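Local coordinates for protein Nab2p (Saccharomyces cerevisiae YJM1574, PDB 5L2L) that binds the poly(A) tails of mRNAs through CCCH zinc fingers, protecting transcripts from exosome degradation and helping control tail length and nuclear export, at residues S2-H14 and K18-M30. Residues are numbered along the deposited sequence; the frame is centred on the assembly and turned at random.
Unlike the reference sequence in segment 2-14: Ser2 (reference Val). With ZN (zinc ion), chain S; nucleotides of chain C; nucleotides of chain G.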
loop_
_atom_site.group_PDB
_atom_site.type_symbol
_atom_site.label_atom_id
_atom_site.label_comp_id
_atom_site.label_asym_id
_atom_site.label_seq_id
_atom_site.Cartn_x
_atom_site.Cartn_y
_atom_site.Cartn_z
ATOM N N SER F 2 -13.666 -24.381 -4.797
ATOM C CA SER F 2 -13.357 -23.012 -5.182
ATOM C C SER F 2 -11.850 -22.774 -5.173
ATOM O O SER F 2 -11.064 -23.581 -4.660
ATOM C CB SER F 2 -14.049 -22.026 -4.250
ATOM O OG SER F 2 -13.227 -21.665 -3.174
ATOM N N GLU F 3 -11.457 -21.637 -5.764
ATOM C CA GLU F 3 -10.050 -21.257 -5.862
ATOM C C GLU F 3 -9.449 -20.850 -4.520
ATOM O O GLU F 3 -8.214 -20.751 -4.411
ATOM C CB GLU F 3 -9.880 -20.090 -6.847
ATOM C CG GLU F 3 -9.712 -20.487 -8.297
ATOM C CD GLU F 3 -9.855 -19.296 -9.231
ATOM O OE1 GLU F 3 -10.975 -18.727 -9.308
ATOM O OE2 GLU F 3 -8.846 -18.924 -9.869
ATOM N N LYS F 4 -10.274 -20.573 -3.515
ATOM C CA LYS F 4 -9.768 -20.061 -2.249
ATOM C C LYS F 4 -8.989 -21.147 -1.510
ATOM O O LYS F 4 -9.366 -22.324 -1.532
ATOM C CB LYS F 4 -10.925 -19.567 -1.376
ATOM C CG LYS F 4 -11.769 -18.445 -1.976
ATOM C CD LYS F 4 -11.019 -17.135 -2.014
ATOM C CE LYS F 4 -11.942 -15.981 -2.396
ATOM N NZ LYS F 4 -11.202 -14.689 -2.599
ATOM N N SER F 5 -7.897 -20.743 -0.852
ATOM C CA SER F 5 -7.036 -21.644 -0.097
ATOM C C SER F 5 -7.109 -21.363 1.403
ATOM O O SER F 5 -7.265 -20.214 1.837
ATOM C CB SER F 5 -5.575 -21.523 -0.556
ATOM O OG SER F 5 -4.707 -22.278 0.289
ATOM N N LEU F 6 -6.983 -22.435 2.199
ATOM C CA LEU F 6 -6.866 -22.296 3.649
ATOM C C LEU F 6 -5.494 -21.774 4.093
ATOM O O LEU F 6 -5.356 -21.325 5.232
ATOM C CB LEU F 6 -7.148 -23.640 4.328
ATOM C CG LEU F 6 -8.594 -24.132 4.326
ATOM C CD1 LEU F 6 -8.679 -25.562 4.808
ATOM C CD2 LEU F 6 -9.497 -23.253 5.176
ATOM N N GLU F 7 -4.483 -21.817 3.235
ATOM C CA GLU F 7 -3.174 -21.306 3.619
ATOM C C GLU F 7 -3.254 -19.827 3.988
ATOM O O GLU F 7 -4.003 -19.054 3.380
ATOM C CB GLU F 7 -2.175 -21.502 2.487
ATOM C CG GLU F 7 -1.774 -22.939 2.293
ATOM C CD GLU F 7 -0.369 -23.068 1.741
ATOM O OE1 GLU F 7 -0.142 -22.632 0.589
ATOM O OE2 GLU F 7 0.512 -23.580 2.472
ATOM N N GLN F 8 -2.471 -19.443 4.994
ATOM C CA GLN F 8 -2.507 -18.087 5.535
ATOM C C GLN F 8 -1.748 -17.083 4.664
ATOM O O GLN F 8 -0.578 -17.299 4.336
ATOM C CB GLN F 8 -1.891 -18.084 6.938
ATOM C CG GLN F 8 -2.274 -16.878 7.757
ATOM C CD GLN F 8 -3.731 -16.943 8.184
ATOM O OE1 GLN F 8 -4.301 -18.030 8.310
ATOM N NE2 GLN F 8 -4.343 -15.800 8.372
ATOM N N CYS F 9 -2.401 -15.959 4.325
ATOM C CA CYS F 9 -1.709 -14.851 3.658
ATOM C C CYS F 9 -0.687 -14.220 4.594
ATOM O O CYS F 9 -1.034 -13.806 5.700
ATOM C CB CYS F 9 -2.697 -13.773 3.219
ATOM S SG CYS F 9 -1.864 -12.414 2.316
ATOM N N LYS F 10 0.571 -14.103 4.137
ATOM C CA LYS F 10 1.616 -13.568 5.007
ATOM C C LYS F 10 1.523 -12.060 5.221
ATOM O O LYS F 10 2.196 -11.552 6.130
ATOM C CB LYS F 10 3.011 -13.927 4.471
ATOM C CG LYS F 10 3.390 -13.276 3.140
ATOM C CD LYS F 10 4.749 -13.762 2.596
ATOM C CE LYS F 10 5.875 -13.165 3.394
ATOM N NZ LYS F 10 7.258 -13.604 2.968
ATOM N N PHE F 11 0.697 -11.341 4.440
ATOM C CA PHE F 11 0.566 -9.891 4.545
ATOM C C PHE F 11 -0.637 -9.443 5.374
ATOM O O PHE F 11 -0.718 -8.264 5.729
ATOM C CB PHE F 11 0.504 -9.282 3.136
ATOM C CG PHE F 11 1.695 -9.656 2.290
ATOM C CD1 PHE F 11 2.956 -9.166 2.601
ATOM C CD2 PHE F 11 1.573 -10.547 1.239
ATOM C CE1 PHE F 11 4.075 -9.554 1.857
ATOM C CE2 PHE F 11 2.678 -10.925 0.494
ATOM C CZ PHE F 11 3.927 -10.429 0.803
ATOM N N GLY F 12 -1.572 -10.342 5.682
ATOM C CA GLY F 12 -2.663 -10.000 6.589
ATOM C C GLY F 12 -3.486 -8.819 6.114
ATOM O O GLY F 12 -3.904 -8.736 4.947
ATOM N N THR F 13 -3.755 -7.892 7.043
ATOM C CA THR F 13 -4.554 -6.719 6.725
ATOM C C THR F 13 -3.829 -5.747 5.805
ATOM O O THR F 13 -4.452 -4.789 5.349
ATOM C CB THR F 13 -4.955 -5.975 8.006
ATOM O OG1 THR F 13 -3.772 -5.615 8.730
ATOM C CG2 THR F 13 -5.848 -6.845 8.884
ATOM N N HIS F 14 -2.536 -5.957 5.532
ATOM C CA HIS F 14 -1.782 -5.095 4.637
ATOM C C HIS F 14 -1.597 -5.707 3.256
ATOM O O HIS F 14 -0.817 -5.183 2.453
ATOM C CB HIS F 14 -0.435 -4.748 5.283
ATOM C CG HIS F 14 -0.589 -4.248 6.681
ATOM N ND1 HIS F 14 -1.210 -3.055 6.971
ATOM C CD2 HIS F 14 -0.277 -4.814 7.871
ATOM C CE1 HIS F 14 -1.251 -2.893 8.281
ATOM N NE2 HIS F 14 -0.695 -3.948 8.849
ATOM N N LYS F 18 -5.363 -7.691 -5.222
ATOM C CA LYS F 18 -6.808 -7.828 -5.399
ATOM C C LYS F 18 -7.236 -9.230 -5.818
ATOM O O LYS F 18 -8.428 -9.545 -5.713
ATOM C CB LYS F 18 -7.299 -6.826 -6.441
ATOM C CG LYS F 18 -7.255 -5.369 -5.992
ATOM C CD LYS F 18 -8.504 -5.029 -5.186
ATOM C CE LYS F 18 -8.819 -3.534 -5.192
ATOM N NZ LYS F 18 -7.748 -2.725 -4.582
ATOM N N ARG F 19 -6.306 -10.075 -6.274
ATOM C CA ARG F 19 -6.611 -11.441 -6.684
ATOM C C ARG F 19 -6.167 -12.489 -5.659
ATOM O O ARG F 19 -6.181 -13.684 -5.964
ATOM C CB ARG F 19 -5.976 -11.727 -8.051
ATOM C CG ARG F 19 -6.352 -10.691 -9.121
ATOM C CD ARG F 19 -5.923 -11.109 -10.530
ATOM N NE ARG F 19 -6.842 -12.055 -11.159
ATOM C CZ ARG F 19 -6.510 -13.248 -11.645
ATOM N NH1 ARG F 19 -5.264 -13.707 -11.593
ATOM N NH2 ARG F 19 -7.450 -13.996 -12.213
ATOM N N CYS F 20 -5.798 -12.077 -4.446
ATOM C CA CYS F 20 -5.247 -13.016 -3.469
ATOM C C CYS F 20 -6.242 -14.124 -3.105
ATOM O O CYS F 20 -7.394 -13.852 -2.748
ATOM C CB CYS F 20 -4.831 -12.255 -2.203
ATOM S SG CYS F 20 -3.897 -13.279 -1.003
ATOM N N LYS F 21 -5.767 -15.376 -3.137
ATOM C CA LYS F 21 -6.604 -16.535 -2.841
ATOM C C LYS F 21 -6.518 -17.018 -1.399
ATOM O O LYS F 21 -7.236 -17.963 -1.045
ATOM C CB LYS F 21 -6.255 -17.692 -3.793
ATOM C CG LYS F 21 -4.890 -18.297 -3.629
ATOM C CD LYS F 21 -4.695 -19.438 -4.644
ATOM C CE LYS F 21 -3.352 -20.115 -4.498
ATOM N NZ LYS F 21 -3.263 -21.359 -5.337
ATOM N N TYR F 22 -5.712 -16.383 -0.550
ATOM C CA TYR F 22 -5.374 -16.933 0.763
ATOM C C TYR F 22 -6.241 -16.334 1.888
ATOM O O TYR F 22 -7.034 -15.408 1.683
ATOM C CB TYR F 22 -3.873 -16.718 1.021
ATOM C CG TYR F 22 -2.997 -17.452 0.029
ATOM C CD1 TYR F 22 -2.889 -18.834 0.063
ATOM C CD2 TYR F 22 -2.300 -16.768 -0.961
ATOM C CE1 TYR F 22 -2.089 -19.513 -0.848
ATOM C CE2 TYR F 22 -1.488 -17.450 -1.875
ATOM C CZ TYR F 22 -1.396 -18.816 -1.803
ATOM O OH TYR F 22 -0.605 -19.493 -2.705
ATOM N N ARG F 23 -6.092 -16.897 3.097
ATOM C CA ARG F 23 -6.853 -16.452 4.274
ATOM C C ARG F 23 -6.157 -15.268 4.941
ATOM O O ARG F 23 -4.930 -15.251 5.072
ATOM C CB ARG F 23 -7.014 -17.575 5.310
ATOM C CG ARG F 23 -8.018 -18.667 4.952
ATOM C CD ARG F 23 -8.583 -19.408 6.217
ATOM N NE ARG F 23 -7.626 -20.354 6.782
ATOM C CZ ARG F 23 -7.888 -21.226 7.755
ATOM N NH1 ARG F 23 -9.103 -21.308 8.308
ATOM N NH2 ARG F 23 -6.924 -22.033 8.175
ATOM N N HIS F 24 -6.956 -14.298 5.396
ATOM C CA HIS F 24 -6.459 -13.049 5.977
ATOM C C HIS F 24 -6.933 -12.891 7.422
ATOM O O HIS F 24 -8.143 -12.851 7.696
ATOM C CB HIS F 24 -6.902 -11.845 5.135
ATOM C CG HIS F 24 -6.358 -11.859 3.737
ATOM N ND1 HIS F 24 -6.983 -12.523 2.705
ATOM C CD2 HIS F 24 -5.218 -11.339 3.213
ATOM C CE1 HIS F 24 -6.264 -12.391 1.599
ATOM N NE2 HIS F 24 -5.176 -11.691 1.887
ATOM N N ALA F 25 -5.979 -12.753 8.338
ATOM C CA ALA F 25 -6.301 -12.526 9.745
ATOM C C ALA F 25 -6.619 -11.050 9.999
ATOM O O ALA F 25 -5.900 -10.158 9.528
ATOM C CB ALA F 25 -5.133 -12.986 10.633
ATOM N N ARG F 26 -7.695 -10.797 10.753
ATOM C CA ARG F 26 -8.054 -9.461 11.227
ATOM C C ARG F 26 -7.996 -9.357 12.746
ATOM O O ARG F 26 -8.369 -8.310 13.300
ATOM C CB ARG F 26 -9.457 -9.060 10.745
ATOM C CG ARG F 26 -9.604 -9.113 9.261
ATOM C CD ARG F 26 -10.739 -8.236 8.758
ATOM N NE ARG F 26 -12.026 -8.489 9.398
ATOM C CZ ARG F 26 -12.811 -9.525 9.121
ATOM N NH1 ARG F 26 -12.427 -10.432 8.241
ATOM N NH2 ARG F 26 -13.972 -9.664 9.735
ATOM N N SER F 27 -7.544 -10.406 13.428
ATOM C CA SER F 27 -7.338 -10.402 14.871
ATOM C C SER F 27 -5.916 -10.850 15.195
ATOM O O SER F 27 -5.357 -11.722 14.524
ATOM C CB SER F 27 -8.329 -11.345 15.565
ATOM O OG SER F 27 -8.127 -11.355 16.965
ATOM N N HIS F 28 -5.338 -10.260 16.250
ATOM C CA HIS F 28 -4.061 -10.737 16.768
ATOM C C HIS F 28 -4.202 -12.035 17.552
ATOM O O HIS F 28 -3.180 -12.660 17.868
ATOM C CB HIS F 28 -3.406 -9.676 17.674
ATOM C CG HIS F 28 -3.148 -8.360 16.999
ATOM N ND1 HIS F 28 -2.018 -8.121 16.244
ATOM C CD2 HIS F 28 -3.871 -7.212 16.966
ATOM C CE1 HIS F 28 -2.052 -6.883 15.781
ATOM N NE2 HIS F 28 -3.167 -6.311 16.202
ATOM N N ILE F 29 -5.436 -12.441 17.874
ATOM C CA ILE F 29 -5.690 -13.679 18.607
ATOM C C ILE F 29 -5.457 -14.872 17.687
ATOM O O ILE F 29 -5.945 -14.906 16.550
ATOM C CB ILE F 29 -7.122 -13.671 19.171
ATOM C CG1 ILE F 29 -7.281 -12.557 20.209
ATOM C CG2 ILE F 29 -7.488 -15.029 19.801
ATOM C CD1 ILE F 29 -8.728 -12.313 20.663
ATOM N N MET F 30 -4.714 -15.868 18.175
ATOM C CA MET F 30 -4.462 -17.057 17.371
ATOM C C MET F 30 -5.657 -18.022 17.450
ATOM O O MET F 30 -6.222 -18.269 18.528
ATOM C CB MET F 30 -3.156 -17.728 17.812
ATOM C CG MET F 30 -1.865 -16.897 17.450
ATOM S SD MET F 30 -0.316 -17.698 17.949
ATOM C CE MET F 30 0.885 -16.398 17.605
HETATM ZN ZN ZN S . -3.443 -11.742 0.707
ATOM P P A C 3 1.199 -18.113 -5.536
ATOM O OP1 A C 3 -0.284 -18.018 -5.636
ATOM O OP2 A C 3 1.882 -19.378 -5.923
ATOM O "O5'" A C 3 1.860 -16.907 -6.351
ATOM C "C5'" A C 3 1.058 -15.899 -6.971
ATOM C "C4'" A C 3 1.023 -14.632 -6.147
ATOM O "O4'" A C 3 0.624 -14.990 -4.787
ATOM C "C3'" A C 3 2.370 -13.903 -6.030
ATOM O "O3'" A C 3 2.197 -12.464 -6.020
ATOM C "C2'" A C 3 2.906 -14.411 -4.684
ATOM O "O2'" A C 3 3.834 -13.553 -4.055
ATOM C "C1'" A C 3 1.616 -14.562 -3.868
ATOM N N9 A C 3 1.688 -15.506 -2.732
ATOM C C8 A C 3 2.179 -16.795 -2.662
ATOM N N7 A C 3 2.095 -17.347 -1.459
ATOM C C5 A C 3 1.506 -16.359 -0.659
ATOM C C6 A C 3 1.138 -16.287 0.715
ATOM N N6 A C 3 1.288 -17.258 1.619
ATOM N N1 A C 3 0.576 -15.138 1.162
ATOM C C2 A C 3 0.393 -14.141 0.290
ATOM N N3 A C 3 0.694 -14.083 -1.004
ATOM C C4 A C 3 1.259 -15.228 -1.438
ATOM P P A C 7 -5.857 -6.674 -13.074
ATOM O OP1 A C 7 -5.960 -7.634 -11.947
ATOM O OP2 A C 7 -4.509 -6.305 -13.590
ATOM O "O5'" A C 7 -6.748 -7.200 -14.282
ATOM C "C5'" A C 7 -6.401 -8.384 -14.993
ATOM C "C4'" A C 7 -7.590 -8.969 -15.702
ATOM O "O4'" A C 7 -7.183 -10.192 -16.373
ATOM C "C3'" A C 7 -8.743 -9.368 -14.795
ATOM O "O3'" A C 7 -9.958 -9.282 -15.543
ATOM C "C2'" A C 7 -8.413 -10.826 -14.465
ATOM O "O2'" A C 7 -9.506 -11.612 -14.034
ATOM C "C1'" A C 7 -7.867 -11.311 -15.799
ATOM N N9 A C 7 -6.892 -12.410 -15.766
ATOM C C8 A C 7 -6.966 -13.585 -16.489
ATOM N N7 A C 7 -5.908 -14.353 -16.379
ATOM C C5 A C 7 -5.056 -13.606 -15.557
ATOM C C6 A C 7 -3.766 -13.864 -15.051
ATOM N N6 A C 7 -3.094 -14.972 -15.332
ATOM N N1 A C 7 -3.185 -12.947 -14.246
ATOM C C2 A C 7 -3.884 -11.826 -13.976
ATOM N N3 A C 7 -5.104 -11.478 -14.391
ATOM C C4 A C 7 -5.641 -12.417 -15.182
ATOM P P A G 4 8.641 -10.579 -2.865
ATOM O OP1 A G 4 9.832 -11.058 -2.127
ATOM O OP2 A G 4 7.520 -11.488 -3.209
ATOM O "O5'" A G 4 7.945 -9.415 -2.020
ATOM C "C5'" A G 4 8.674 -8.277 -1.639
ATOM C "C4'" A G 4 7.784 -7.197 -1.100
ATOM O "O4'" A G 4 6.704 -6.917 -2.028
ATOM C "C3'" A G 4 7.076 -7.477 0.216
ATOM O "O3'" A G 4 7.940 -7.300 1.336
ATOM C "C2'" A G 4 5.955 -6.440 0.177
ATOM O "O2'" A G 4 6.469 -5.156 0.525
ATOM C "C1'" A G 4 5.575 -6.455 -1.310
ATOM N N9 A G 4 4.428 -7.350 -1.575
ATOM C C8 A G 4 4.417 -8.558 -2.235
ATOM N N7 A G 4 3.221 -9.114 -2.318
ATOM C C5 A G 4 2.389 -8.222 -1.646
ATOM C C6 A G 4 1.013 -8.229 -1.356
ATOM N N6 A G 4 0.180 -9.201 -1.701
ATOM N N1 A G 4 0.496 -7.171 -0.678
ATOM C C2 A G 4 1.325 -6.175 -0.312
ATOM N N3 A G 4 2.642 -6.067 -0.511
ATOM C C4 A G 4 3.118 -7.125 -1.201
HETATM O O HOH W 1 -6.172 -22.887 -4.457
HETATM O O HOH W 2 -8.791 -14.581 -0.270
HETATM O O HOH W 3 -8.943 -18.122 1.229
HETATM O O HOH W 4 -4.173 -21.032 7.635
HETATM O O HOH W 5 -3.054 -13.198 7.608
#
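Cys9 SG, Cys20 SG and His24 NE2 converge on a zinc ion, the last at 2.1 Å from the metal, and Cys15 completes the site of this CCCH finger, the fifth of the protein. Cys9 CB lies over one face of the His24 imidazole, while Gly12 O meets the edge of that ring at CD2. Backbone bonds hold the two metal-binding segments together: Cys9 N donates to Arg23 O at 2.7 Å, and Arg23 N returns a bond to Glu7 O, forming a single beta bridge between Gln8 and Arg23. Farther out, Ser5 N bonds to Lys21 O.

Arg23 runs beside Leu6. A bend at chi3 (-76°) turns its guanidinium back so that NE donates to Leu6 O at 2.9 Å, the oxygen lying 22° out of the guanidinium plane, with NH2 adding a weak bond to the same oxygen. Leu6 CD2 sits over the centre of one guanidinium face. NH1 bonds to Arg39 O, and a water links NH2, Leu6 O and Gln8 OE1.

The Tyr22 ring lies alongside Glu7, CD1 3.7 Å from Glu7 CB, and is sandwiched between Lys21 CG on one face and the adenine of A3 of chain C, offset toward the rim, on the other. Gln8 O accepts from N6 of that base and Lys10 N donates to its N1, so both polar atoms of its Watson-Crick edge are read by backbone.

No regular helix or strand borders this finger; loops of the next finger flank it, with Ile40 against Leu6 and Gln8 OE1 hydrogen-bonded to ND1 of His46, a zinc ligand of the next finger.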